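Local atomic coordinates of fuculose-1-phosphate aldolase (Glaciozyma antarctica, PDB entry 4XXF), a protein that belongs to the class II aldolase/adducin family, within the AraD-like clan, and carries a bound zinc ion. Residues T188-M199 with E234-F245. Residues are numbered along the deposited sequence; the frame is centred on the assembly and turned at random.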
loop_
_atom_site.group_PDB
_atom_site.type_symbol
_atom_site.label_atom_id
_atom_site.label_comp_id
_atom_site.label_asym_id
_atom_site.label_seq_id
_atom_site.Cartn_x
_atom_site.Cartn_y
_atom_site.Cartn_z
ATOM N N THR A 188 24.458 -10.714 14.842
ATOM C CA THR A 188 25.798 -11.235 14.618
ATOM C C THR A 188 26.130 -11.208 13.132
ATOM O O THR A 188 27.291 -11.366 12.758
ATOM C CB THR A 188 25.961 -12.667 15.155
ATOM O OG1 THR A 188 25.070 -13.552 14.463
ATOM C CG2 THR A 188 25.689 -12.711 16.660
ATOM N N THR A 189 25.104 -11.017 12.302
ATOM C CA THR A 189 25.270 -10.795 10.868
ATOM C C THR A 189 24.362 -9.664 10.451
ATOM O O THR A 189 23.391 -9.358 11.142
ATOM C CB THR A 189 24.931 -12.029 10.001
ATOM O OG1 THR A 189 23.569 -12.425 10.237
ATOM C CG2 THR A 189 25.879 -13.185 10.288
ATOM N N ILE A 190 24.684 -9.027 9.330
ATOM C CA ILE A 190 23.778 -8.067 8.712
ATOM C C ILE A 190 22.422 -8.724 8.475
ATOM O O ILE A 190 21.376 -8.147 8.763
ATOM C CB ILE A 190 24.337 -7.568 7.376
ATOM C CG1 ILE A 190 25.628 -6.782 7.587
ATOM C CG2 ILE A 190 23.302 -6.742 6.615
ATOM C CD1 ILE A 190 26.475 -6.706 6.330
ATOM N N ASP A 191 22.459 -9.959 7.984
ATOM C CA ASP A 191 21.232 -10.659 7.619
ATOM C C ASP A 191 20.293 -10.823 8.805
ATOM O O ASP A 191 19.106 -10.529 8.706
ATOM C CB ASP A 191 21.573 -12.031 7.047
ATOM C CG ASP A 191 22.491 -11.958 5.839
ATOM O OD1 ASP A 191 22.138 -12.533 4.789
ATOM O OD2 ASP A 191 23.568 -11.326 5.930
ATOM N N SER A 192 20.819 -11.282 9.941
ATOM C CA SER A 192 19.930 -11.485 11.073
ATOM C C SER A 192 19.405 -10.155 11.609
ATOM O O SER A 192 18.234 -10.068 11.953
ATOM C CB SER A 192 20.610 -12.293 12.185
ATOM O OG SER A 192 21.689 -11.594 12.777
ATOM N N ALA A 193 20.233 -9.115 11.662
ATOM C CA ALA A 193 19.741 -7.807 12.096
ATOM C C ALA A 193 18.582 -7.329 11.215
ATOM O O ALA A 193 17.604 -6.761 11.711
ATOM C CB ALA A 193 20.859 -6.784 12.084
ATOM N N VAL A 194 18.693 -7.567 9.913
ATOM C CA VAL A 194 17.652 -7.208 8.963
ATOM C C VAL A 194 16.387 -8.035 9.187
ATOM O O VAL A 194 15.287 -7.473 9.205
ATOM C CB VAL A 194 18.162 -7.372 7.524
ATOM C CG1 VAL A 194 17.022 -7.288 6.518
ATOM C CG2 VAL A 194 19.179 -6.293 7.204
ATOM N N ALA A 195 16.530 -9.350 9.384
ATOM C CA ALA A 195 15.367 -10.183 9.675
ATOM C C ALA A 195 14.642 -9.674 10.902
ATOM O O ALA A 195 13.416 -9.549 10.899
ATOM C CB ALA A 195 15.758 -11.649 9.883
ATOM N N TRP A 196 15.386 -9.365 11.959
ATOM C CA TRP A 196 14.726 -8.912 13.178
ATOM C C TRP A 196 13.995 -7.585 12.960
ATOM O O TRP A 196 12.906 -7.389 13.501
ATOM C CB TRP A 196 15.712 -8.789 14.340
ATOM C CG TRP A 196 16.550 -10.006 14.612
ATOM C CD1 TRP A 196 17.866 -9.995 14.998
ATOM C CD2 TRP A 196 16.157 -11.394 14.568
ATOM N NE1 TRP A 196 18.315 -11.281 15.178
ATOM C CE2 TRP A 196 17.292 -12.155 14.908
ATOM C CE3 TRP A 196 14.965 -12.067 14.261
ATOM C CZ2 TRP A 196 17.266 -13.546 14.985
ATOM C CZ3 TRP A 196 14.945 -13.452 14.328
ATOM C CH2 TRP A 196 16.092 -14.177 14.676
ATOM N N PHE A 197 14.560 -6.688 12.157
ATOM C CA PHE A 197 13.883 -5.422 11.894
ATOM C C PHE A 197 12.597 -5.648 11.097
ATOM O O PHE A 197 11.545 -5.105 11.442
ATOM C CB PHE A 197 14.800 -4.432 11.161
ATOM C CG PHE A 197 14.326 -3.013 11.267
ATOM C CD1 PHE A 197 13.292 -2.552 10.463
ATOM C CD2 PHE A 197 14.879 -2.148 12.189
ATOM C CE1 PHE A 197 12.819 -1.255 10.584
ATOM C CE2 PHE A 197 14.423 -0.843 12.286
ATOM C CZ PHE A 197 13.391 -0.403 11.488
ATOM N N ILE A 198 12.671 -6.437 10.027
ATOM C CA ILE A 198 11.490 -6.746 9.222
ATOM C C ILE A 198 10.399 -7.381 10.085
ATOM O O ILE A 198 9.214 -7.020 9.998
ATOM C CB ILE A 198 11.847 -7.690 8.052
ATOM C CG1 ILE A 198 12.689 -6.947 7.014
ATOM C CG2 ILE A 198 10.595 -8.238 7.386
ATOM C CD1 ILE A 198 13.389 -7.889 6.020
ATOM N N MET A 199 10.790 -8.342 10.918
ATOM C CA MET A 199 9.815 -9.049 11.736
ATOM C C MET A 199 9.234 -8.161 12.821
ATOM O O MET A 199 8.050 -8.282 13.150
ATOM C CB MET A 199 10.436 -10.312 12.338
ATOM C CG MET A 199 10.806 -11.334 11.263
ATOM S SD MET A 199 11.567 -12.824 11.945
ATOM C CE MET A 199 10.127 -13.664 12.611
ATOM N N GLU A 234 20.298 -16.812 16.139
ATOM C CA GLU A 234 20.945 -16.059 15.070
ATOM C C GLU A 234 20.988 -16.780 13.730
ATOM O O GLU A 234 20.829 -16.142 12.695
ATOM C CB GLU A 234 22.350 -15.648 15.514
ATOM C CG GLU A 234 22.329 -14.530 16.565
ATOM C CD GLU A 234 21.751 -13.244 15.999
ATOM O OE1 GLU A 234 22.414 -12.645 15.130
ATOM O OE2 GLU A 234 20.633 -12.842 16.407
ATOM N N GLN A 235 21.166 -18.099 13.732
ATOM C CA GLN A 235 21.095 -18.849 12.478
ATOM C C GLN A 235 19.692 -18.795 11.876
ATOM O O GLN A 235 19.535 -18.681 10.659
ATOM C CB GLN A 235 21.519 -20.302 12.678
ATOM C CG GLN A 235 23.014 -20.487 12.815
ATOM C CD GLN A 235 23.385 -21.934 13.036
ATOM O OE1 GLN A 235 23.625 -22.359 14.166
ATOM N NE2 GLN A 235 23.423 -22.707 11.956
ATOM N N ALA A 236 18.666 -18.886 12.719
ATOM C CA ALA A 236 17.296 -18.738 12.230
ATOM C C ALA A 236 17.059 -17.351 11.645
ATOM O O ALA A 236 16.371 -17.210 10.635
ATOM C CB ALA A 236 16.291 -19.014 13.340
ATOM N N GLY A 237 17.642 -16.332 12.268
ATOM C CA GLY A 237 17.545 -14.983 11.738
ATOM C C GLY A 237 18.160 -14.862 10.363
ATOM O O GLY A 237 17.572 -14.275 9.455
ATOM N N TYR A 238 19.349 -15.444 10.210
ATOM C CA TYR A 238 20.026 -15.452 8.923
ATOM C C TYR A 238 19.111 -16.047 7.847
ATOM O O TYR A 238 18.920 -15.481 6.768
ATOM C CB TYR A 238 21.347 -16.241 9.014
ATOM C CG TYR A 238 22.253 -15.992 7.834
ATOM C CD1 TYR A 238 22.111 -16.706 6.650
ATOM C CD2 TYR A 238 23.208 -14.996 7.890
ATOM C CE1 TYR A 238 22.922 -16.443 5.556
ATOM C CE2 TYR A 238 24.016 -14.723 6.811
ATOM C CZ TYR A 238 23.868 -15.441 5.650
ATOM O OH TYR A 238 24.687 -15.129 4.587
ATOM N N PHE A 239 18.525 -17.196 8.153
ATOM C CA PHE A 239 17.681 -17.884 7.182
ATOM C C PHE A 239 16.382 -17.110 6.907
ATOM O O PHE A 239 15.927 -17.007 5.758
ATOM C CB PHE A 239 17.375 -19.298 7.686
ATOM C CG PHE A 239 16.777 -20.202 6.649
ATOM C CD1 PHE A 239 17.509 -20.579 5.535
ATOM C CD2 PHE A 239 15.500 -20.711 6.807
ATOM C CE1 PHE A 239 16.961 -21.426 4.580
ATOM C CE2 PHE A 239 14.951 -21.560 5.855
ATOM C CZ PHE A 239 15.690 -21.918 4.747
ATOM N N GLN A 240 15.787 -16.547 7.951
ATOM C CA GLN A 240 14.531 -15.821 7.789
ATOM C C GLN A 240 14.691 -14.553 6.928
ATOM O O GLN A 240 13.741 -14.142 6.258
ATOM C CB GLN A 240 13.938 -15.487 9.165
ATOM C CG GLN A 240 13.267 -16.687 9.840
ATOM C CD GLN A 240 12.960 -16.469 11.317
ATOM O OE1 GLN A 240 13.864 -16.288 12.139
ATOM N NE2 GLN A 240 11.683 -16.496 11.662
ATOM N N ALA A 241 15.887 -13.967 6.906
ATOM C CA ALA A 241 16.159 -12.811 6.052
ATOM C C ALA A 241 16.402 -13.206 4.601
ATOM O O ALA A 241 16.285 -12.360 3.714
ATOM C CB ALA A 241 17.375 -12.037 6.564
ATOM N N SER A 242 16.761 -14.464 4.345
ATOM C CA SER A 242 17.312 -14.816 3.032
ATOM C C SER A 242 16.411 -14.504 1.818
ATOM O O SER A 242 16.932 -14.023 0.819
ATOM C CB SER A 242 17.762 -16.289 3.024
ATOM O OG SER A 242 16.705 -17.208 3.209
ATOM N N PRO A 243 15.080 -14.715 1.897
ATOM C CA PRO A 243 14.302 -14.382 0.692
ATOM C C PRO A 243 14.327 -12.884 0.355
ATOM O O PRO A 243 14.260 -12.529 -0.823
ATOM C CB PRO A 243 12.878 -14.850 1.036
ATOM C CG PRO A 243 12.862 -15.066 2.507
ATOM C CD PRO A 243 14.260 -15.378 2.928
ATOM N N TYR A 244 14.469 -12.018 1.355
ATOM C CA TYR A 244 14.494 -10.580 1.085
ATOM C C TYR A 244 15.767 -10.208 0.330
ATOM O O TYR A 244 15.740 -9.364 -0.575
ATOM C CB TYR A 244 14.372 -9.773 2.388
ATOM C CG TYR A 244 13.085 -10.054 3.130
ATOM C CD1 TYR A 244 11.915 -9.353 2.843
ATOM C CD2 TYR A 244 13.034 -11.039 4.111
ATOM C CE1 TYR A 244 10.722 -9.640 3.518
ATOM C CE2 TYR A 244 11.873 -11.324 4.776
ATOM C CZ TYR A 244 10.719 -10.634 4.487
ATOM O OH TYR A 244 9.569 -10.934 5.168
ATOM N N PHE A 245 16.889 -10.829 0.689
ATOM C CA PHE A 245 18.126 -10.597 -0.046
ATOM C C PHE A 245 18.088 -11.196 -1.443
ATOM O O PHE A 245 18.597 -10.591 -2.385
ATOM C CB PHE A 245 19.326 -11.143 0.748
ATOM C CG PHE A 245 19.702 -10.277 1.927
ATOM C CD1 PHE A 245 20.552 -9.195 1.746
ATOM C CD2 PHE A 245 19.171 -10.506 3.197
ATOM C CE1 PHE A 245 20.905 -8.372 2.817
ATOM C CE2 PHE A 245 19.521 -9.683 4.276
ATOM C CZ PHE A 245 20.383 -8.604 4.074
HETATM O O HOH W 1 23.304 -14.614 11.937
HETATM O O HOH W 2 20.152 -14.327 4.521
HETATM O O HOH W 3 25.857 -12.560 4.916
#
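Glu234, at the start of helix 234-245, meets Thr188, Ser192 and Trp196 with its carboxylate. Its CB lies 3.6 Å from Thr188 OG1, and CG runs on past Thr188 OG1 and CG2. A bend at chi2 then turns the carboxylate toward Ser192 and Trp196. Glu234 OE1 takes three hydrogen bonds. Thr188 OG1 meets its anti lone pair, and Thr188 N comes nearly straight (169°) from above the carboxylate plane. Ser192 OG is 2.7 Å from Glu234 OE1, on the syn side but tilted out of the carboxylate plane. Glu234 OE2 accepts from Trp196 NE1 at 3.1 Å, close to the indole plane. The four bonds fix the carboxylate's rotation and probably favour its charged form. Just beside it, Thr189 and Ser192 form the capping box of helix 190-199.

Gly237 has no side chain, which leaves room for Ser192 and the Trp196 ring to lie against its backbone. The indole atom Trp196 CH2 lies 3.4 Å from Gly237 CA. Ala195 CB packs against Ala241 CB at 3.7 Å. Nearby, the Asp191 carboxylate stacks on the Tyr238 ring, their planes 15° apart. A water joins Asp191 OD2 to Tyr238 OH, while Asp191 OD1 forms a salt bridge with Arg25. Farther along, Ile198 CD1 sits over the Tyr244 ring centre, a CH-pi contact at 3.6 Å. Tyr244 OH bonds to Thr41 N of the second subunit.

The short axes pass 7.2 Å apart at 75°. This close, steep helix-helix crossing, built on small residues, lays helix 234-245 over the helix that follows strand 182-187 in the alpha/beta fold of class II aldolases.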